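Local coordinates for protein probable zinc protease (Pseudomonas aeruginosa, PDB 4NNZ) that is probably a zinc metallopeptidase of the M16 (insulinase) family, forming one subunit of a heterodimeric zinc protease, at residues E80-T85 and T89-V94; D109-L114 and R209-I214. All blocks are in the same frame, centred on the assembly; numbering follows the deposited sequence.

How the interactions relate
Both contacts involve the first half of the chain, and they stand in series along it, their centres about 17 Å apart. Interaction 1 is the antiparallel hairpin at one border of the six-stranded sheet, partly buried, and rests on four backbone hydrogen bonds. Interaction 2 is smaller, 208 Å² against 435 Å², but three of its four touching residues are buried; it joins the C-terminal end of helix 100-112 to the Phe211-Ile214 turn through apolar side chains and a Met-aromatic contact. Strand 89-96 of interaction 1 leads directly into helix 100-112 of interaction 2, and the two contacts meet where Tyr91 CD2 packs 3.6 Å from Arg110 NE.

Interaction 1: E80-T85 and T89-V94; sequences ENAFTT and TAYYQV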
ATOM      1  N   GLU A  80       5.753 -33.434   1.637  1.00 64.07           N
ATOM      2  CA  GLU A  80       4.782 -32.414   1.358  1.00 66.74           C
ATOM      3  C   GLU A  80       5.255 -31.087   1.860  1.00 60.76           C
ATOM      4  O   GLU A  80       5.889 -31.008   2.879  1.00 50.28           O
ATOM      5  CB  GLU A  80       3.446 -32.760   1.981  1.00 73.71           C
ATOM      6  CG  GLU A  80       3.455 -32.676   3.489  1.00 91.79           C
ATOM      7  CD  GLU A  80       3.124 -33.992   4.150  1.00101.78           C
ATOM      8  OE1 GLU A  80       3.944 -34.939   4.070  1.00 94.04           O
ATOM      9  OE2 GLU A  80       2.029 -34.074   4.743  1.00104.94           O
ATOM     10  N   ASN A  81       4.929 -30.042   1.123  1.00 55.94           N
ATOM     11  CA  ASN A  81       5.239 -28.699   1.542  1.00 53.93           C
ATOM     12  C   ASN A  81       4.211 -27.692   1.079  1.00 53.88           C
ATOM     13  O   ASN A  81       3.338 -28.004   0.339  1.00 47.84           O
ATOM     14  CB  ASN A  81       6.623 -28.303   1.072  1.00 55.61           C
ATOM     15  CG  ASN A  81       7.413 -27.611   2.144  1.00 59.93           C
ATOM     16  OD1 ASN A  81       7.137 -27.747   3.308  1.00 61.89           O
ATOM     17  ND2 ASN A  81       8.381 -26.844   1.748  1.00 65.27           N
ATOM     18  N   ALA A  82       4.346 -26.467   1.538  1.00 51.19           N
ATOM     19  CA  ALA A  82       3.449 -25.394   1.203  1.00 48.31           C
ATOM     20  C   ALA A  82       4.229 -24.127   1.009  1.00 48.02           C
ATOM     21  O   ALA A  82       5.278 -23.975   1.560  1.00 53.71           O
ATOM     22  CB  ALA A  82       2.437 -25.223   2.293  1.00 45.83           C
ATOM     23  N   PHE A  83       3.694 -23.206   0.241  1.00 47.21           N
ATOM     24  CA  PHE A  83       4.368 -21.975  -0.030  1.00 52.31           C
ATOM     25  C   PHE A  83       3.364 -20.891  -0.286  1.00 52.08           C
ATOM     26  O   PHE A  83       2.344 -21.113  -0.878  1.00 43.10           O
ATOM     27  CB  PHE A  83       5.242 -22.132  -1.244  1.00 60.54           C
ATOM     28  CG  PHE A  83       6.231 -21.036  -1.420  1.00 80.22           C
ATOM     29  CD1 PHE A  83       6.815 -20.421  -0.337  1.00 90.71           C
ATOM     30  CD2 PHE A  83       6.587 -20.625  -2.673  1.00 85.01           C
ATOM     31  CE1 PHE A  83       7.734 -19.416  -0.501  1.00 90.98           C
ATOM     32  CE2 PHE A  83       7.505 -19.618  -2.846  1.00 88.26           C
ATOM     33  CZ  PHE A  83       8.075 -19.008  -1.762  1.00 90.07           C
ATOM     34  N   THR A  84       3.684 -19.699   0.170  1.00 49.74           N
ATOM     35  CA  THR A  84       2.855 -18.553  -0.059  1.00 41.63           C
ATOM     36  C   THR A  84       3.691 -17.465  -0.661  1.00 37.64           C
ATOM     37  O   THR A  84       4.723 -17.171  -0.192  1.00 40.37           O
ATOM     38  CB  THR A  84       2.203 -18.091   1.242  1.00 42.64           C
ATOM     39  OG1 THR A  84       1.378 -19.128   1.742  1.00 41.85           O
ATOM     40  CG2 THR A  84       1.369 -16.916   1.024  1.00 42.73           C
ATOM     41  N   THR A  85       3.210 -16.862  -1.711  1.00 37.18           N
ATOM     42  CA  THR A  85       3.898 -15.780  -2.350  1.00 37.42           C
ATOM     43  C   THR A  85       2.929 -14.656  -2.491  1.00 37.59           C
ATOM     44  O   THR A  85       1.911 -14.666  -1.892  1.00 33.67           O
ATOM     45  CB  THR A  85       4.407 -16.170  -3.725  1.00 39.24           C
ATOM     46  OG1 THR A  85       3.326 -16.260  -4.625  1.00 44.28           O
ATOM     47  CG2 THR A  85       5.032 -17.470  -3.685  1.00 38.11           C
ATOM     48  N   THR A  89      -0.744 -19.387  -3.222  1.00 33.33           N
ATOM     49  CA  THR A  89      -0.425 -20.326  -2.190  1.00 34.19           C
ATOM     50  C   THR A  89      -0.517 -21.715  -2.721  1.00 35.50           C
ATOM     51  O   THR A  89      -1.525 -22.091  -3.212  1.00 35.81           O
ATOM     52  CB  THR A  89      -1.447 -20.227  -1.113  1.00 35.66           C
ATOM     53  OG1 THR A  89      -1.558 -18.864  -0.759  1.00 37.56           O
ATOM     54  CG2 THR A  89      -1.051 -21.033   0.070  1.00 36.07           C
ATOM     55  N   ALA A  90       0.539 -22.484  -2.608  1.00 36.79           N
ATOM     56  CA  ALA A  90       0.543 -23.811  -3.165  1.00 36.34           C
ATOM     57  C   ALA A  90       0.897 -24.921  -2.212  1.00 37.34           C
ATOM     58  O   ALA A  90       1.829 -24.829  -1.500  1.00 36.61           O
ATOM     59  CB  ALA A  90       1.443 -23.851  -4.367  1.00 38.72           C
ATOM     60  N   TYR A  91       0.150 -26.003  -2.249  1.00 37.76           N
ATOM     61  CA  TYR A  91       0.475 -27.159  -1.465  1.00 37.03           C
ATOM     62  C   TYR A  91       0.759 -28.303  -2.397  1.00 39.14           C
ATOM     63  O   TYR A  91      -0.004 -28.572  -3.267  1.00 40.79           O
ATOM     64  CB  TYR A  91      -0.663 -27.524  -0.546  1.00 36.16           C
ATOM     65  CG  TYR A  91      -1.161 -26.444   0.356  1.00 34.47           C
ATOM     66  CD1 TYR A  91      -1.950 -25.445  -0.116  1.00 35.57           C
ATOM     67  CD2 TYR A  91      -0.874 -26.454   1.683  1.00 35.08           C
ATOM     68  CE1 TYR A  91      -2.422 -24.472   0.707  1.00 34.43           C
ATOM     69  CE2 TYR A  91      -1.343 -25.482   2.514  1.00 37.11           C
ATOM     70  CZ  TYR A  91      -2.117 -24.498   2.012  1.00 36.72           C
ATOM     71  OH  TYR A  91      -2.585 -23.533   2.827  1.00 40.99           O
ATOM     72  N   TYR A  92       1.878 -28.971  -2.216  1.00 42.68           N
ATOM     73  CA  TYR A  92       2.224 -30.063  -3.077  1.00 50.80           C
ATOM     74  C   TYR A  92       2.808 -31.214  -2.331  1.00 51.06           C
ATOM     75  O   TYR A  92       3.444 -31.045  -1.335  1.00 50.81           O
ATOM     76  CB  TYR A  92       3.235 -29.617  -4.100  1.00 57.85           C
ATOM     77  CG  TYR A  92       4.494 -29.124  -3.481  1.00 65.87           C
ATOM     78  CD1 TYR A  92       4.630 -27.813  -3.140  1.00 76.07           C
ATOM     79  CD2 TYR A  92       5.537 -29.969  -3.230  1.00 73.72           C
ATOM     80  CE1 TYR A  92       5.783 -27.345  -2.572  1.00 85.45           C
ATOM     81  CE2 TYR A  92       6.698 -29.517  -2.664  1.00 81.70           C
ATOM     82  CZ  TYR A  92       6.820 -28.203  -2.335  1.00 86.01           C
ATOM     83  OH  TYR A  92       7.974 -27.724  -1.759  1.00 79.90           O
ATOM     84  N   GLN A  93       2.609 -32.396  -2.868  1.00 50.86           N
ATOM     85  CA  GLN A  93       3.150 -33.584  -2.311  1.00 52.49           C
ATOM     86  C   GLN A  93       3.705 -34.395  -3.445  1.00 48.91           C
ATOM     87  O   GLN A  93       3.304 -34.237  -4.545  1.00 46.66           O
ATOM     88  CB  GLN A  93       2.065 -34.353  -1.578  1.00 57.70           C
ATOM     89  CG  GLN A  93       0.783 -34.495  -2.360  1.00 70.60           C
ATOM     90  CD  GLN A  93      -0.463 -34.306  -1.523  1.00 83.50           C
ATOM     91  OE1 GLN A  93      -1.415 -33.670  -1.957  1.00 80.53           O
ATOM     92  NE2 GLN A  93      -0.467 -34.864  -0.335  1.00 76.13           N
ATOM     93  N   VAL A  94       4.648 -35.254  -3.167  1.00 49.33           N
ATOM     94  CA  VAL A  94       5.161 -36.114  -4.177  1.00 49.91           C
ATOM     95  C   VAL A  94       5.031 -37.499  -3.605  1.00 50.63           C
ATOM     96  O   VAL A  94       5.185 -37.681  -2.421  1.00 46.23           O
ATOM     97  CB  VAL A  94       6.593 -35.755  -4.516  1.00 55.31           C
ATOM     98  CG1 VAL A  94       7.370 -35.430  -3.275  1.00 55.40           C
ATOM     99  CG2 VAL A  94       7.245 -36.864  -5.290  1.00 57.08           C
TER
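Asn81 and Tyr92 form one hydrogen-bonded pair, with Asn81 N to Tyr92 O at 3.0 Å and the return bond from Tyr92 N to Asn81 O at 3.1 Å. Segments 80-85 and 89-94 are the two arms of a beta hairpin, their axes 171° apart and so nearly antiparallel. Phe83 and Ala90 form the next pair: Ala90 N reaches Phe83 O at 2.9 Å, whereas the bond from Phe83 N to Ala90 O is more bent, 138° at the hydrogen.

Tyr92 is the residue with the most surface buried by the other strand. A chi1 of 60° places its CG between the backbone N and the carbonyl carbon, and the ring lies alongside Asn81, with Tyr92 OH 3.2 Å from Asn81 CB. Ring and amide planes are almost perpendicular, and Asn81 O sits over one ring face toward the rim. Ala82, on the face shared with Tyr91, sets its methyl CB 3.6 Å from Tyr91 CD2. Thr84 and Thr89 run side by side on that face, their hydroxyls hydrogen-bonded outside the hairpin: Thr89 OG1 with Ile37 O, Thr84 OG1 with Glu54 OE1, part of an HxxEH sequence like the inverted zinc motif of M16 relatives.

Strand 80-84 is outermost in its sheet within this chain, while strand 89-96 also pairs antiparallel with strand 28-35; helices 49-56 and 100-112 pack against the face bearing Ala82 and Tyr91.

Interaction 2: D109-L114 and R209-I214; sequences DRMAHL and RYFGEI
Met111 swings its CG anti to the backbone N (chi1 -159°), stays extended at chi2 and bends at chi3 (78°), which carries the terminal methyl CE to Phe211 and Ile214. On the other side Ile214 holds CG1 beside its own backbone N, and an extended chi2 sends CD1 to the helix carrying Met111.

These two chains meet obliquely, Met111 CE lying 3.3 Å from Ile214 CD1. The same methyl touches the Phe211 ring at its edge, near the ring plane, with Met111 CE 3.4 Å from Phe211 CD1. Behind it the sulfur makes a Met-aromatic contact: Met111 SD is 5.1 Å from the centroid of the Phe211 ring and 63° off its normal, an oblique approach. Ile214 CD1 has a second neighbour in Ala112 CB at 3.6 Å, so its methyl bridges consecutive residues of the helix end.

A type I beta turn from Phe211 to Ile214, closed by Ile214 N to Phe211 O at 2.9 Å, sets these two residues close together, and the Phe211 torsions carry its ring to Met111.

The contact thus joins the C-terminal end of helix 100-112 to the type I turn that starts at Phe211. Phe211 also packs on Ala108 of that helix and on Leu16, and Asn14 hydrogen-bonds the carbonyl of Ile214, both from the link between strands 7-11 and 17-22; Met111 touches Pro187, in the loop before strand 190-196, which places the contact beside the six-stranded sheet.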
ATOM      1  N   ASP A 109      -9.638 -32.360   2.008  1.00 57.70           N
ATOM      2  CA  ASP A 109     -10.038 -32.092   3.359  1.00 62.51           C
ATOM      3  C   ASP A 109      -9.728 -30.677   3.728  1.00 60.16           C
ATOM      4  O   ASP A 109     -10.484 -30.009   4.373  1.00 54.48           O
ATOM      5  CB  ASP A 109      -9.278 -32.991   4.287  1.00 73.06           C
ATOM      6  CG  ASP A 109     -10.011 -33.248   5.544  1.00 77.16           C
ATOM      7  OD1 ASP A 109     -11.147 -33.701   5.443  1.00 79.35           O
ATOM      8  OD2 ASP A 109      -9.461 -33.010   6.624  1.00 78.80           O
ATOM      9  N   ARG A 110      -8.580 -30.231   3.290  1.00 61.90           N
ATOM     10  CA  ARG A 110      -8.137 -28.911   3.551  1.00 60.16           C
ATOM     11  C   ARG A 110      -9.110 -27.940   2.948  1.00 57.50           C
ATOM     12  O   ARG A 110      -9.462 -26.978   3.552  1.00 58.19           O
ATOM     13  CB  ARG A 110      -6.809 -28.754   2.844  1.00 60.54           C
ATOM     14  CG  ARG A 110      -5.754 -28.006   3.608  1.00 71.83           C
ATOM     15  CD  ARG A 110      -4.736 -27.389   2.675  1.00 76.45           C
ATOM     16  NE  ARG A 110      -3.816 -28.394   2.186  1.00 76.96           N
ATOM     17  CZ  ARG A 110      -3.089 -29.163   2.967  1.00 70.51           C
ATOM     18  NH1 ARG A 110      -3.172 -29.031   4.267  1.00 72.23           N
ATOM     19  NH2 ARG A 110      -2.286 -30.062   2.443  1.00 65.28           N
ATOM     20  N   MET A 111      -9.496 -28.177   1.722  1.00 51.84           N
ATOM     21  CA  MET A 111     -10.391 -27.294   1.037  1.00 49.48           C
ATOM     22  C   MET A 111     -11.743 -27.262   1.675  1.00 50.50           C
ATOM     23  O   MET A 111     -12.381 -26.251   1.738  1.00 54.73           O
ATOM     24  CB  MET A 111     -10.512 -27.725  -0.401  1.00 50.31           C
ATOM     25  CG  MET A 111     -10.985 -26.651  -1.325  1.00 49.09           C
ATOM     26  SD  MET A 111     -10.791 -27.176  -2.988  1.00 49.88           S
ATOM     27  CE  MET A 111     -12.163 -28.244  -3.123  1.00 50.95           C
ATOM     28  N   ALA A 112     -12.176 -28.413   2.117  1.00 54.74           N
ATOM     29  CA  ALA A 112     -13.485 -28.573   2.679  1.00 58.63           C
ATOM     30  C   ALA A 112     -13.755 -27.852   3.981  1.00 59.33           C
ATOM     31  O   ALA A 112     -14.842 -27.354   4.182  1.00 61.57           O
ATOM     32  CB  ALA A 112     -13.807 -30.040   2.812  1.00 59.17           C
ATOM     33  N   HIS A 113     -12.820 -27.874   4.897  1.00 61.34           N
ATOM     34  CA  HIS A 113     -13.072 -27.202   6.131  1.00 62.99           C
ATOM     35  C   HIS A 113     -11.814 -26.902   6.870  1.00 60.69           C
ATOM     36  O   HIS A 113     -10.821 -27.554   6.688  1.00 61.76           O
ATOM     37  CB  HIS A 113     -13.992 -28.048   6.974  1.00 69.98           C
ATOM     38  CG  HIS A 113     -13.334 -29.247   7.556  1.00 74.75           C
ATOM     39  ND1 HIS A 113     -12.874 -29.284   8.850  1.00 71.28           N
ATOM     40  CD2 HIS A 113     -13.049 -30.449   7.019  1.00 75.50           C
ATOM     41  CE1 HIS A 113     -12.333 -30.460   9.082  1.00 76.65           C
ATOM     42  NE2 HIS A 113     -12.421 -31.184   7.985  1.00 77.27           N
ATOM     43  N   LEU A 114     -11.870 -25.918   7.734  1.00 61.05           N
ATOM     44  CA  LEU A 114     -10.700 -25.517   8.443  1.00 63.23           C
ATOM     45  C   LEU A 114     -10.873 -25.833   9.876  1.00 67.01           C
ATOM     46  O   LEU A 114     -11.699 -25.259  10.530  1.00 62.44           O
ATOM     47  CB  LEU A 114     -10.497 -24.020   8.306  1.00 68.72           C
ATOM     48  CG  LEU A 114      -9.337 -23.462   9.117  1.00 75.04           C
ATOM     49  CD1 LEU A 114      -8.092 -24.303   8.969  1.00 72.10           C
ATOM     50  CD2 LEU A 114      -9.057 -22.026   8.781  1.00 68.45           C
ATOM     51  N   ARG A 209     -14.561 -37.600  -6.828  1.00 56.90           N
ATOM     52  CA  ARG A 209     -14.806 -38.343  -5.648  1.00 61.03           C
ATOM     53  C   ARG A 209     -14.489 -37.518  -4.442  1.00 62.62           C
ATOM     54  O   ARG A 209     -15.231 -37.503  -3.496  1.00 58.11           O
ATOM     55  CB  ARG A 209     -13.923 -39.567  -5.664  1.00 69.75           C
ATOM     56  CG  ARG A 209     -14.020 -40.423  -4.424  1.00 78.89           C
ATOM     57  CD  ARG A 209     -13.264 -41.718  -4.603  1.00 87.19           C
ATOM     58  NE  ARG A 209     -13.910 -42.841  -3.954  1.00 98.32           N
ATOM     59  CZ  ARG A 209     -14.018 -42.959  -2.641  1.00107.96           C
ATOM     60  NH1 ARG A 209     -13.515 -42.015  -1.865  1.00104.26           N
ATOM     61  NH2 ARG A 209     -14.620 -44.018  -2.103  1.00102.68           N
ATOM     62  N   TYR A 210     -13.344 -36.867  -4.446  1.00 66.09           N
ATOM     63  CA  TYR A 210     -12.926 -36.148  -3.268  1.00 65.05           C
ATOM     64  C   TYR A 210     -13.268 -34.677  -3.246  1.00 57.39           C
ATOM     65  O   TYR A 210     -13.551 -34.132  -2.205  1.00 48.74           O
ATOM     66  CB  TYR A 210     -11.437 -36.353  -3.034  1.00 69.08           C
ATOM     67  CG  TYR A 210     -11.069 -37.758  -2.688  1.00 67.51           C
ATOM     68  CD1 TYR A 210     -11.152 -38.217  -1.404  1.00 61.82           C
ATOM     69  CD2 TYR A 210     -10.633 -38.626  -3.652  1.00 73.16           C
ATOM     70  CE1 TYR A 210     -10.811 -39.497  -1.092  1.00 64.60           C
ATOM     71  CE2 TYR A 210     -10.303 -39.918  -3.345  1.00 70.67           C
ATOM     72  CZ  TYR A 210     -10.396 -40.341  -2.060  1.00 65.99           C
ATOM     73  OH  TYR A 210     -10.069 -41.620  -1.747  1.00 66.09           O
ATOM     74  N   PHE A 211     -13.199 -34.030  -4.391  1.00 52.83           N
ATOM     75  CA  PHE A 211     -13.457 -32.610  -4.460  1.00 57.99           C
ATOM     76  C   PHE A 211     -14.858 -32.244  -4.919  1.00 63.04           C
ATOM     77  O   PHE A 211     -15.328 -31.157  -4.673  1.00 61.69           O
ATOM     78  CB  PHE A 211     -12.449 -31.950  -5.389  1.00 56.56           C
ATOM     79  CG  PHE A 211     -11.049 -31.979  -4.889  1.00 57.02           C
ATOM     80  CD1 PHE A 211     -10.666 -31.180  -3.861  1.00 58.78           C
ATOM     81  CD2 PHE A 211     -10.116 -32.790  -5.464  1.00 60.77           C
ATOM     82  CE1 PHE A 211      -9.381 -31.196  -3.398  1.00 56.59           C
ATOM     83  CE2 PHE A 211      -8.825 -32.813  -5.008  1.00 59.28           C
ATOM     84  CZ  PHE A 211      -8.461 -32.015  -3.972  1.00 55.62           C
ATOM     85  N   GLY A 212     -15.530 -33.160  -5.577  1.00 62.65           N
ATOM     86  CA  GLY A 212     -16.737 -32.858  -6.306  1.00 59.67           C
ATOM     87  C   GLY A 212     -17.814 -32.320  -5.421  1.00 61.25           C
ATOM     88  O   GLY A 212     -18.623 -31.521  -5.818  1.00 62.83           O
ATOM     89  N   GLU A 213     -17.788 -32.816  -4.212  1.00 59.93           N
ATOM     90  CA  GLU A 213     -18.723 -32.533  -3.160  1.00 65.40           C
ATOM     91  C   GLU A 213     -18.691 -31.096  -2.737  1.00 61.30           C
ATOM     92  O   GLU A 213     -19.667 -30.561  -2.283  1.00 66.25           O
ATOM     93  CB  GLU A 213     -18.440 -33.428  -1.957  1.00 76.02           C
ATOM     94  CG  GLU A 213     -17.050 -34.061  -1.909  1.00 83.67           C
ATOM     95  CD  GLU A 213     -17.050 -35.500  -2.361  1.00 84.84           C
ATOM     96  OE1 GLU A 213     -17.706 -36.327  -1.703  1.00 76.79           O
ATOM     97  OE2 GLU A 213     -16.397 -35.809  -3.373  1.00 76.98           O
ATOM     98  N   ILE A 214     -17.510 -30.523  -2.798  1.00 62.65           N
ATOM     99  CA  ILE A 214     -17.272 -29.200  -2.296  1.00 56.63           C
ATOM    100  C   ILE A 214     -17.908 -28.181  -3.190  1.00 49.62           C
ATOM    101  O   ILE A 214     -17.721 -28.171  -4.379  1.00 47.34           O
ATOM    102  CB  ILE A 214     -15.777 -28.931  -2.185  1.00 58.00           C
ATOM    103  CG1 ILE A 214     -15.076 -30.157  -1.622  1.00 61.03           C
ATOM    104  CG2 ILE A 214     -15.537 -27.690  -1.367  1.00 61.64           C
ATOM    105  CD1 ILE A 214     -13.837 -29.905  -0.805  1.00 59.47           C
TER